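Local coordinates for protein alpha,alpha-trehalose-phosphate synthase (UDP-forming) (Burkholderia vietnamiensis, PDB 5TVG) that belongs to glycosyltransferase family 20 of the GT-B clan, a two-domain fold that here holds uridine-5'-diphosphate as well as a magnesium ion, at residues P96-R101 with D171-V176; M269-L274 with V304-P309; L274-G279 with V314-R319. All coordinates share one frame; numbering follows the deposited sequence.

Contact 1. Residues P96-R101 with D171-V176; sequences PVFHYR and DMLRVV
V97 drives its forked side chain into the elbow formed by M172, V175 and V176, and the packing here is tight. CG1, anti to the backbone N (chi1 174°), rests 3.3 Å from the carbonyl O of M172 and also meets V176 CG2. The other branch serves a different neighbour, with V97 CG2 3.8 Å from V175 CG1. Two prongs thus lock into a chain that bends back on itself, a type I beta turn running from L173 to V176. F98 adds a second point on this tight side: its CB starts off away from the partner, but the ring swings back until CE1 lies 3.5 Å from L173 CD1, the two side chains running side by side. Beyond them, F167 meets the F98 ring edge-to-face, and helix 179-186 touches both L173 and V176.

At the Y100 end the fit is looser. The chain of M172, bent at chi2 and chi3, curls beside the tyrosine, and M172 CG approaches Y100 CD2 at 3.8 Å. The sulfur makes a Met-aromatic contact, SD standing 5.4 Å from the ring centroid and 44° off the normal. The partly exposed side chains nearby turn to polar partners elsewhere: R101 pairs with D103, and R174 with E397 of a second subunit. The hydroxyl of Y100 is bonded to the N of S169, while D171 OD2 reaches the Y100 hydroxyl of that second subunit.

Y100, at phi 61°, is the C-prime residue where helix 79-98 stops; with R101 N bonded to P96 O and Y100 N to V97 O, these bonds make a Schellman motif, packed against the L173-V176 turn.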
loop_
_atom_site.group_PDB
_atom_site.type_symbol
_atom_site.label_atom_id
_atom_site.label_comp_id
_atom_site.label_asym_id
_atom_site.label_seq_id
_atom_site.Cartn_x
_atom_site.Cartn_y
_atom_site.Cartn_z
ATOM N N PRO A 96 5.401 -9.537 -18.930
ATOM C CA PRO A 96 4.000 -9.194 -18.613
ATOM C C PRO A 96 3.126 -9.063 -19.851
ATOM O O PRO A 96 1.997 -9.556 -19.834
ATOM C CB PRO A 96 4.120 -7.873 -17.832
ATOM C CG PRO A 96 5.430 -7.296 -18.228
ATOM C CD PRO A 96 6.337 -8.505 -18.440
ATOM N N VAL A 97 3.613 -8.446 -20.934
ATOM C CA VAL A 97 2.754 -8.251 -22.100
ATOM C C VAL A 97 2.409 -9.587 -22.746
ATOM O O VAL A 97 1.247 -9.848 -23.066
ATOM C CB VAL A 97 3.394 -7.301 -23.121
ATOM C CG1 VAL A 97 2.523 -7.260 -24.384
ATOM C CG2 VAL A 97 3.585 -5.914 -22.515
ATOM N N PHE A 98 3.413 -10.451 -22.944
ATOM C CA PHE A 98 3.171 -11.750 -23.567
ATOM C C PHE A 98 2.242 -12.602 -22.720
ATOM O O PHE A 98 1.650 -13.553 -23.233
ATOM C CB PHE A 98 4.498 -12.500 -23.814
ATOM C CG PHE A 98 5.270 -12.009 -25.030
ATOM C CD1 PHE A 98 5.239 -10.673 -25.408
ATOM C CD2 PHE A 98 6.030 -12.897 -25.798
ATOM C CE1 PHE A 98 5.953 -10.232 -26.519
ATOM C CE2 PHE A 98 6.738 -12.459 -26.915
ATOM C CZ PHE A 98 6.698 -11.130 -27.280
ATOM N N HIS A 99 2.057 -12.250 -21.449
ATOM C CA HIS A 99 1.104 -12.936 -20.595
ATOM C C HIS A 99 -0.198 -12.150 -20.417
ATOM O O HIS A 99 -0.978 -12.460 -19.511
ATOM C CB HIS A 99 1.750 -13.247 -19.238
ATOM C CG HIS A 99 2.747 -14.366 -19.280
ATOM N ND1 HIS A 99 4.060 -14.194 -19.672
ATOM C CD2 HIS A 99 2.612 -15.685 -18.996
ATOM C CE1 HIS A 99 4.692 -15.355 -19.620
ATOM N NE2 HIS A 99 3.840 -16.273 -19.198
ATOM N N TYR A 100 -0.473 -11.187 -21.306
ATOM C CA TYR A 100 -1.722 -10.408 -21.315
ATOM C C TYR A 100 -1.897 -9.633 -20.018
ATOM O O TYR A 100 -2.999 -9.523 -19.483
ATOM C CB TYR A 100 -2.967 -11.273 -21.581
ATOM C CG TYR A 100 -3.007 -11.862 -22.985
ATOM C CD1 TYR A 100 -2.241 -12.972 -23.319
ATOM C CD2 TYR A 100 -3.763 -11.272 -23.988
ATOM C CE1 TYR A 100 -2.276 -13.510 -24.604
ATOM C CE2 TYR A 100 -3.783 -11.797 -25.273
ATOM C CZ TYR A 100 -3.046 -12.907 -25.575
ATOM O OH TYR A 100 -3.102 -13.435 -26.866
ATOM N N ARG A 101 -0.808 -9.055 -19.523
ATOM C CA ARG A 101 -0.852 -8.199 -18.342
ATOM C C ARG A 101 -0.296 -6.833 -18.735
ATOM O O ARG A 101 0.765 -6.413 -18.265
ATOM C CB ARG A 101 -0.048 -8.830 -17.177
ATOM C CG ARG A 101 -0.653 -10.126 -16.650
ATOM C CD ARG A 101 -2.057 -9.898 -16.017
ATOM N NE ARG A 101 -2.002 -8.938 -14.905
ATOM C CZ ARG A 101 -1.821 -9.301 -13.633
ATOM N NH1 ARG A 101 -1.804 -8.397 -12.656
ATOM N NH2 ARG A 101 -1.648 -10.591 -13.345
ATOM N N ASP A 171 -3.507 -6.828 -30.719
ATOM C CA ASP A 171 -4.047 -5.813 -29.827
ATOM C C ASP A 171 -3.318 -5.808 -28.494
ATOM O O ASP A 171 -3.320 -4.790 -27.794
ATOM C CB ASP A 171 -5.542 -6.089 -29.593
ATOM C CG ASP A 171 -5.772 -7.530 -29.173
ATOM O OD1 ASP A 171 -5.359 -8.473 -29.938
ATOM O OD2 ASP A 171 -6.309 -7.727 -28.058
ATOM N N MET A 172 -2.760 -6.950 -28.096
ATOM C CA MET A 172 -1.961 -6.985 -26.881
ATOM C C MET A 172 -0.471 -6.774 -27.169
ATOM O O MET A 172 0.205 -6.055 -26.427
ATOM C CB MET A 172 -2.177 -8.315 -26.152
ATOM C CG MET A 172 -1.340 -8.460 -24.860
ATOM S SD MET A 172 -1.656 -7.210 -23.561
ATOM C CE MET A 172 -3.382 -7.467 -23.215
ATOM N N LEU A 173 0.048 -7.350 -28.258
ATOM C CA LEU A 173 1.470 -7.187 -28.565
ATOM C C LEU A 173 1.846 -5.713 -28.684
ATOM O O LEU A 173 2.918 -5.304 -28.239
ATOM C CB LEU A 173 1.835 -7.930 -29.854
ATOM C CG LEU A 173 3.338 -7.911 -30.198
ATOM C CD1 LEU A 173 4.152 -8.712 -29.171
ATOM C CD2 LEU A 173 3.630 -8.408 -31.617
ATOM N N ARG A 174 0.968 -4.901 -29.265
ATOM C CA ARG A 174 1.230 -3.477 -29.467
ATOM C C ARG A 174 1.543 -2.719 -28.173
ATOM O O ARG A 174 2.013 -1.583 -28.245
ATOM C CB ARG A 174 -0.010 -2.803 -30.060
ATOM C CG ARG A 174 -0.297 -3.058 -31.492
ATOM C CD ARG A 174 -1.738 -2.636 -31.767
ATOM N NE ARG A 174 -1.922 -1.196 -31.688
ATOM C CZ ARG A 174 -3.007 -0.601 -31.216
ATOM N NH1 ARG A 174 -4.027 -1.317 -30.768
ATOM N NH2 ARG A 174 -3.072 0.717 -31.202
ATOM N N VAL A 175 1.230 -3.285 -27.004
ATOM C CA VAL A 175 1.558 -2.624 -25.755
ATOM C C VAL A 175 3.064 -2.454 -25.627
ATOM O O VAL A 175 3.543 -1.463 -25.056
ATOM C CB VAL A 175 0.933 -3.403 -24.570
ATOM C CG1 VAL A 175 1.432 -2.880 -23.231
ATOM C CG2 VAL A 175 -0.591 -3.291 -24.597
ATOM N N VAL A 176 3.832 -3.378 -26.184
ATOM C CA VAL A 176 5.285 -3.259 -26.286
ATOM C C VAL A 176 5.632 -2.210 -27.342
ATOM O O VAL A 176 5.355 -2.430 -28.531
ATOM C CB VAL A 176 5.937 -4.601 -26.678
ATOM C CG1 VAL A 176 7.467 -4.415 -26.821
ATOM C CG2 VAL A 176 5.584 -5.715 -25.680
#

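Contact 2. Residues M269-L274 with V304-P309. With UDP (uridine-5'-diphosphate), chain I.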
loop_
_atom_site.group_PDB
_atom_site.type_symbol
_atom_site.label_atom_id
_atom_site.label_comp_id
_atom_site.label_asym_id
_atom_site.label_seq_id
_atom_site.Cartn_x
_atom_site.Cartn_y
_atom_site.Cartn_z
ATOM N N MET A 269 -2.421 -30.654 -4.420
ATOM C CA MET A 269 -1.020 -30.339 -4.636
ATOM C C MET A 269 -0.852 -29.294 -5.740
ATOM O O MET A 269 -1.417 -29.438 -6.831
ATOM C CB MET A 269 -0.266 -31.625 -4.996
ATOM C CG MET A 269 1.162 -31.416 -4.941
ATOM S SD MET A 269 1.812 -31.451 -3.282
ATOM C CE MET A 269 3.375 -30.760 -3.778
ATOM N N SER A 270 -0.012 -28.290 -5.485
ATOM C CA SER A 270 0.371 -27.295 -6.481
ATOM C C SER A 270 1.871 -27.073 -6.394
ATOM O O SER A 270 2.426 -27.045 -5.296
ATOM C CB SER A 270 -0.320 -25.950 -6.266
ATOM O OG SER A 270 -1.678 -26.023 -6.601
ATOM N N VAL A 271 2.520 -26.918 -7.552
ATOM C CA VAL A 271 3.928 -26.512 -7.647
ATOM C C VAL A 271 4.019 -25.420 -8.710
ATOM O O VAL A 271 3.625 -25.647 -9.867
ATOM C CB VAL A 271 4.878 -27.673 -8.006
ATOM C CG1 VAL A 271 6.308 -27.117 -8.203
ATOM C CG2 VAL A 271 4.897 -28.744 -6.905
ATOM N N ASP A 272 4.517 -24.239 -8.320
ATOM C CA ASP A 272 4.590 -23.091 -9.222
ATOM C C ASP A 272 5.735 -22.182 -8.792
ATOM O O ASP A 272 5.888 -21.925 -7.599
ATOM C CB ASP A 272 3.300 -22.230 -9.198
ATOM C CG ASP A 272 2.029 -23.019 -9.479
ATOM O OD1 ASP A 272 1.641 -23.872 -8.657
ATOM O OD2 ASP A 272 1.383 -22.753 -10.519
ATOM N N ARG A 273 6.480 -21.620 -9.750
ATOM C CA ARG A 273 7.251 -20.412 -9.418
ATOM C C ARG A 273 6.276 -19.333 -8.934
ATOM O O ARG A 273 5.101 -19.300 -9.310
ATOM C CB ARG A 273 8.042 -19.872 -10.613
ATOM C CG ARG A 273 9.253 -20.707 -11.113
ATOM C CD ARG A 273 9.893 -20.064 -12.398
ATOM N NE ARG A 273 8.886 -19.930 -13.460
ATOM C CZ ARG A 273 8.333 -18.774 -13.850
ATOM N NH1 ARG A 273 8.712 -17.620 -13.295
ATOM N NH2 ARG A 273 7.371 -18.778 -14.787
ATOM N N LEU A 274 6.750 -18.472 -8.052
ATOM C CA LEU A 274 5.889 -17.428 -7.504
ATOM C C LEU A 274 5.795 -16.268 -8.505
ATOM O O LEU A 274 6.302 -15.164 -8.298
ATOM C CB LEU A 274 6.400 -17.005 -6.135
ATOM C CG LEU A 274 5.285 -16.764 -5.083
ATOM C CD1 LEU A 274 5.903 -16.485 -3.719
ATOM C CD2 LEU A 274 4.374 -15.602 -5.497
ATOM N N VAL A 304 -1.386 -28.109 -0.354
ATOM C CA VAL A 304 0.051 -27.855 -0.281
ATOM C C VAL A 304 0.442 -27.038 -1.505
ATOM O O VAL A 304 0.200 -27.459 -2.643
ATOM C CB VAL A 304 0.870 -29.159 -0.214
ATOM C CG1 VAL A 304 2.399 -28.851 -0.438
ATOM C CG2 VAL A 304 0.650 -29.888 1.119
ATOM N N GLN A 305 1.001 -25.850 -1.284
ATOM C CA GLN A 305 1.500 -25.016 -2.372
ATOM C C GLN A 305 3.000 -24.825 -2.181
ATOM O O GLN A 305 3.431 -24.095 -1.277
ATOM C CB GLN A 305 0.809 -23.659 -2.426
ATOM C CG GLN A 305 1.465 -22.668 -3.432
ATOM C CD GLN A 305 1.135 -22.994 -4.883
ATOM O OE1 GLN A 305 -0.036 -22.989 -5.281
ATOM N NE2 GLN A 305 2.171 -23.296 -5.690
ATOM N N ILE A 306 3.778 -25.483 -3.023
ATOM C CA ILE A 306 5.210 -25.242 -3.121
ATOM C C ILE A 306 5.384 -24.142 -4.150
ATOM O O ILE A 306 4.923 -24.277 -5.290
ATOM C CB ILE A 306 5.960 -26.515 -3.532
ATOM C CG1 ILE A 306 5.868 -27.541 -2.398
ATOM C CG2 ILE A 306 7.424 -26.185 -3.930
ATOM C CD1 ILE A 306 6.337 -28.904 -2.767
ATOM N N ALA A 307 5.995 -23.037 -3.733
ATOM C CA ALA A 307 6.091 -21.823 -4.542
ATOM C C ALA A 307 7.440 -21.148 -4.287
ATOM O O ALA A 307 7.539 -20.174 -3.532
ATOM C CB ALA A 307 4.923 -20.876 -4.221
ATOM N N PRO A 308 8.502 -21.627 -4.917
ATOM C CA PRO A 308 9.809 -20.983 -4.749
ATOM C C PRO A 308 9.833 -19.594 -5.358
ATOM O O PRO A 308 9.178 -19.344 -6.380
ATOM C CB PRO A 308 10.778 -21.931 -5.482
ATOM C CG PRO A 308 9.893 -22.725 -6.436
ATOM C CD PRO A 308 8.553 -22.824 -5.779
ATOM N N PRO A 309 10.544 -18.657 -4.728
ATOM C CA PRO A 309 10.621 -17.293 -5.256
ATOM C C PRO A 309 11.364 -17.248 -6.578
ATOM O O PRO A 309 12.188 -18.103 -6.890
ATOM C CB PRO A 309 11.385 -16.527 -4.166
ATOM C CG PRO A 309 11.152 -17.326 -2.928
ATOM C CD PRO A 309 11.136 -18.750 -3.383
HETATM N N1 UDP I . 10.173 -27.276 -10.981
HETATM C C2 UDP I . 11.061 -27.940 -10.154
HETATM N N3 UDP I . 11.094 -27.501 -8.856
HETATM C C4 UDP I . 10.348 -26.478 -8.305
HETATM C C5 UDP I . 9.448 -25.825 -9.227
HETATM C C6 UDP I . 9.403 -26.233 -10.513
HETATM O O2 UDP I . 11.753 -28.870 -10.535
HETATM O O4 UDP I . 10.507 -26.185 -7.101
HETATM C "C1'" UDP I . 10.113 -27.712 -12.395
HETATM C "C2'" UDP I . 8.861 -28.486 -12.815
HETATM O "O2'" UDP I . 9.106 -29.864 -12.604
HETATM C "C3'" UDP I . 8.827 -28.199 -14.314
HETATM C "C4'" UDP I . 9.335 -26.766 -14.385
HETATM O "O4'" UDP I . 10.170 -26.575 -13.224
HETATM O "O3'" UDP I . 9.586 -29.095 -15.118
HETATM C "C5'" UDP I . 8.218 -25.765 -14.310
HETATM O "O5'" UDP I . 7.934 -25.482 -15.678
HETATM P PA UDP I . 6.496 -25.079 -16.145
HETATM O O1A UDP I . 6.481 -25.271 -17.622
HETATM O O2A UDP I . 5.426 -25.794 -15.336
HETATM O O3A UDP I . 6.390 -23.524 -15.804
HETATM P PB UDP I . 7.571 -22.463 -15.801
HETATM O O1B UDP I . 8.459 -22.884 -16.976
HETATM O O2B UDP I . 6.909 -21.183 -16.287
HETATM O O3B UDP I . 8.231 -22.366 -14.470
#
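I306 O is gripped by two donors, one from each segment: D272 N reaches it across the contact at 3.1 Å, nearly along the C=O axis, and Q305 NE2 comes from its own strand at 2.9 Å, standing above the carbonyl plane. The grip closes the end of a parallel strand pair, 266-271 beside 301-306, the two strands of a beta-alpha-beta unit in the Rossmann-like nucleotide-binding half of a GT-B fold. Further back, S270 does the pairing, its N donating to V304 O and its O accepting from I306 N.

The second proton of the Q305 amide is spent on D272. With Q305 bent at chi2 (75°), the amide turns across to the neighbouring strand, and NE2 meets D272 OD1 at 3.1 Å in an almost straight bond (176°), on its anti side but tilted well out of the carboxylate plane. R283 of helix 280-293 forms a salt bridge with the same OD1, which thus has two partners. On the sheet face that carries M269, V304 and I306, the contact is apolar: M269 CE touches I306 CD1 at 3.6 Å, and SD leans on V304.

Past the strands the chains stay joined, L274 N donating to P308 O at 3.1 Å, and their ends line the uridine-5'-diphosphate pocket. V271 CG1 lies 3.5 Å from C5 of the base, with P308 CG near O4. R273 lays its guanidinium edge against the outer phosphate, NE to O3B at 2.7 Å and NH2 to O2B at 2.9 Å.

Contact 3. Residues L274-G279 with V314-R319. With UDP (uridine-5'-diphosphate), chain I.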
loop_
_atom_site.group_PDB
_atom_site.type_symbol
_atom_site.label_atom_id
_atom_site.label_comp_id
_atom_site.label_asym_id
_atom_site.label_seq_id
_atom_site.Cartn_x
_atom_site.Cartn_y
_atom_site.Cartn_z
ATOM N N LEU A 274 6.750 -18.472 -8.052
ATOM C CA LEU A 274 5.889 -17.428 -7.504
ATOM C C LEU A 274 5.795 -16.268 -8.505
ATOM O O LEU A 274 6.302 -15.164 -8.298
ATOM C CB LEU A 274 6.400 -17.005 -6.135
ATOM C CG LEU A 274 5.285 -16.764 -5.083
ATOM C CD1 LEU A 274 5.903 -16.485 -3.719
ATOM C CD2 LEU A 274 4.374 -15.602 -5.497
ATOM N N ASP A 275 5.121 -16.545 -9.617
ATOM C CA ASP A 275 4.945 -15.615 -10.725
ATOM C C ASP A 275 3.499 -15.137 -10.751
ATOM O O ASP A 275 2.584 -15.894 -10.404
ATOM C CB ASP A 275 5.311 -16.310 -12.076
ATOM C CG ASP A 275 5.614 -15.324 -13.194
ATOM O OD1 ASP A 275 4.698 -14.552 -13.564
ATOM O OD2 ASP A 275 6.777 -15.318 -13.711
ATOM N N TYR A 276 3.273 -13.886 -11.168
ATOM C CA TYR A 276 1.870 -13.479 -11.302
ATOM C C TYR A 276 1.148 -14.187 -12.455
ATOM O O TYR A 276 -0.098 -14.114 -12.550
ATOM C CB TYR A 276 1.756 -11.963 -11.457
ATOM C CG TYR A 276 2.715 -11.365 -12.475
ATOM C CD1 TYR A 276 2.447 -11.443 -13.850
ATOM C CD2 TYR A 276 3.848 -10.668 -12.066
ATOM C CE1 TYR A 276 3.292 -10.865 -14.775
ATOM C CE2 TYR A 276 4.708 -10.089 -12.989
ATOM C CZ TYR A 276 4.430 -10.194 -14.342
ATOM O OH TYR A 276 5.272 -9.609 -15.264
ATOM N N SER A 277 1.885 -14.852 -13.342
ATOM C CA SER A 277 1.205 -15.607 -14.389
ATOM C C SER A 277 0.500 -16.845 -13.834
ATOM O O SER A 277 -0.370 -17.405 -14.504
ATOM C CB SER A 277 2.221 -16.024 -15.448
ATOM O OG SER A 277 3.113 -16.970 -14.883
ATOM N N LYS A 278 0.858 -17.286 -12.626
ATOM C CA LYS A 278 0.431 -18.590 -12.132
ATOM C C LYS A 278 -0.907 -18.534 -11.388
ATOM O O LYS A 278 -1.466 -19.586 -11.051
ATOM C CB LYS A 278 1.545 -19.193 -11.256
ATOM C CG LYS A 278 2.914 -19.390 -12.014
ATOM C CD LYS A 278 2.853 -20.487 -13.149
ATOM C CE LYS A 278 4.134 -20.584 -13.958
ATOM N NZ LYS A 278 4.205 -21.726 -15.011
ATOM N N GLY A 279 -1.480 -17.350 -11.209
ATOM C CA GLY A 279 -2.795 -17.255 -10.579
ATOM C C GLY A 279 -2.873 -17.761 -9.150
ATOM O O GLY A 279 -3.913 -18.279 -8.743
ATOM N N VAL A 314 12.688 -7.835 -9.370
ATOM C CA VAL A 314 11.677 -7.141 -10.161
ATOM C C VAL A 314 10.515 -6.776 -9.229
ATOM O O VAL A 314 10.006 -7.631 -8.493
ATOM C CB VAL A 314 11.212 -8.024 -11.332
ATOM C CG1 VAL A 314 10.173 -7.312 -12.153
ATOM C CG2 VAL A 314 12.447 -8.473 -12.212
ATOM N N GLN A 315 10.124 -5.497 -9.214
ATOM C CA GLN A 315 9.132 -5.033 -8.231
ATOM C C GLN A 315 7.782 -5.734 -8.377
ATOM O O GLN A 315 7.104 -5.994 -7.371
ATOM C CB GLN A 315 8.929 -3.524 -8.339
ATOM N N THR A 316 7.349 -6.022 -9.617
ATOM C CA THR A 316 6.041 -6.658 -9.768
ATOM C C THR A 316 6.021 -8.001 -9.065
ATOM O O THR A 316 4.992 -8.401 -8.512
ATOM C CB THR A 316 5.678 -6.880 -11.241
ATOM O OG1 THR A 316 6.830 -7.354 -11.961
ATOM C CG2 THR A 316 5.188 -5.589 -11.869
ATOM N N TYR A 317 7.167 -8.682 -9.028
ATOM C CA TYR A 317 7.214 -9.962 -8.348
ATOM C C TYR A 317 7.174 -9.799 -6.840
ATOM O O TYR A 317 6.666 -10.685 -6.144
ATOM C CB TYR A 317 8.470 -10.724 -8.763
ATOM C CG TYR A 317 8.296 -11.311 -10.133
ATOM C CD1 TYR A 317 8.484 -10.536 -11.272
ATOM C CD2 TYR A 317 7.863 -12.613 -10.290
ATOM C CE1 TYR A 317 8.277 -11.059 -12.514
ATOM C CE2 TYR A 317 7.662 -13.158 -11.555
ATOM C CZ TYR A 317 7.866 -12.377 -12.654
ATOM O OH TYR A 317 7.695 -12.928 -13.914
ATOM N N GLN A 318 7.690 -8.680 -6.321
ATOM C CA GLN A 318 7.648 -8.452 -4.884
ATOM C C GLN A 318 6.226 -8.200 -4.419
ATOM O O GLN A 318 5.831 -8.672 -3.350
ATOM C CB GLN A 318 8.571 -7.286 -4.510
ATOM C CG GLN A 318 10.047 -7.568 -4.822
ATOM C CD GLN A 318 10.965 -6.335 -4.686
ATOM O OE1 GLN A 318 10.586 -5.313 -4.111
ATOM N NE2 GLN A 318 12.174 -6.442 -5.227
ATOM N N ARG A 319 5.450 -7.445 -5.206
ATOM C CA ARG A 319 4.063 -7.144 -4.854
ATOM C C ARG A 319 3.181 -8.396 -4.881
ATOM O O ARG A 319 2.411 -8.628 -3.944
ATOM C CB ARG A 319 3.498 -6.062 -5.779
HETATM N N1 UDP I . 10.173 -27.276 -10.981
HETATM C C2 UDP I . 11.061 -27.940 -10.154
HETATM N N3 UDP I . 11.094 -27.501 -8.856
HETATM C C4 UDP I . 10.348 -26.478 -8.305
HETATM C C5 UDP I . 9.448 -25.825 -9.227
HETATM C C6 UDP I . 9.403 -26.233 -10.513
HETATM O O2 UDP I . 11.753 -28.870 -10.535
HETATM O O4 UDP I . 10.507 -26.185 -7.101
HETATM C "C1'" UDP I . 10.113 -27.712 -12.395
HETATM C "C2'" UDP I . 8.861 -28.486 -12.815
HETATM O "O2'" UDP I . 9.106 -29.864 -12.604
HETATM C "C3'" UDP I . 8.827 -28.199 -14.314
HETATM C "C4'" UDP I . 9.335 -26.766 -14.385
HETATM O "O4'" UDP I . 10.170 -26.575 -13.224
HETATM O "O3'" UDP I . 9.586 -29.095 -15.118
HETATM C "C5'" UDP I . 8.218 -25.765 -14.310
HETATM O "O5'" UDP I . 7.934 -25.482 -15.678
HETATM P PA UDP I . 6.496 -25.079 -16.145
HETATM O O1A UDP I . 6.481 -25.271 -17.622
HETATM O O2A UDP I . 5.426 -25.794 -15.336
HETATM O O3A UDP I . 6.390 -23.524 -15.804
HETATM P PB UDP I . 7.571 -22.463 -15.801
HETATM O O1B UDP I . 8.459 -22.884 -16.976
HETATM O O2B UDP I . 6.909 -21.183 -16.287
HETATM O O3B UDP I . 8.231 -22.366 -14.470
HETATM O O HOH W 1 6.863 -13.246 -6.361
HETATM O O HOH W 2 7.202 -7.875 -14.609
#
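Y317 and Y276 set their rings obliquely, planes 41° apart and centroids separated by 5.0 Å. Y276 brings CE2 over one face of the Y317 ring, where it lies 3.7 Å from CE1. What places it there is the first torsion: chi1 of 47° puts CG between the backbone N and the carbonyl carbon, a crowded position from which the far end of the ring reaches the helix.

D275 takes the rim of the same tyrosine. Its carboxylate is almost perpendicular to the ring (87°), with OD2 in the ring plane at the edge, and Y317 OH donates to OD2 at 2.6 Å from above the carboxylate plane. The other oxygen, OD1, accepts from S277 N at 2.8 Å, the signature of an Asx turn, and from W95 NE1 of helix 79-98. R273 forms a salt bridge with OD2. Face and edge of Y317 are therefore held by consecutive residues, while L274 O lies at the edge near CD2.

Two waters extend the contact. One donates to both L274 O and Y317 O, 2.6 Å from the latter. The second joins Y276 OH to T316 OG1, 2.7 Å from each, while OG1 also sits near the Y276 ring edge. Further along the loop, K278 NZ bonds both O3A and O2B of uridine-5'-diphosphate.

Leading from strand 266-271 into helix 280-293, the 274-279 loop thus leans on the first turn of helix 315-335, while W95 and P96 of helix 79-98 press on Y276.

How the contacts relate
Contact 1 closes along the chain before the others open, joining the end of helix 79-98 to helix 170-173 and the turn there. Contacts 2 and 3 interleave and share L274: contact 2 lies in the six-stranded parallel sheet, contact 3 in the loop after strand 266-271 and helix 315-335, which comes after strand 301-306. Centres of contacts 2 and 3 are about 12 Å apart, of 1 and 3 about 16 Å, of 1 and 2 about 25 Å. Contact 3 bridges the set: P96 and H99 pack on Y276 and S277, while K278 packs on D272 and R273. Contacts 2 and 3 both reach uridine-5'-diphosphate, so its pocket is tied through contact 3 to helix 79-98.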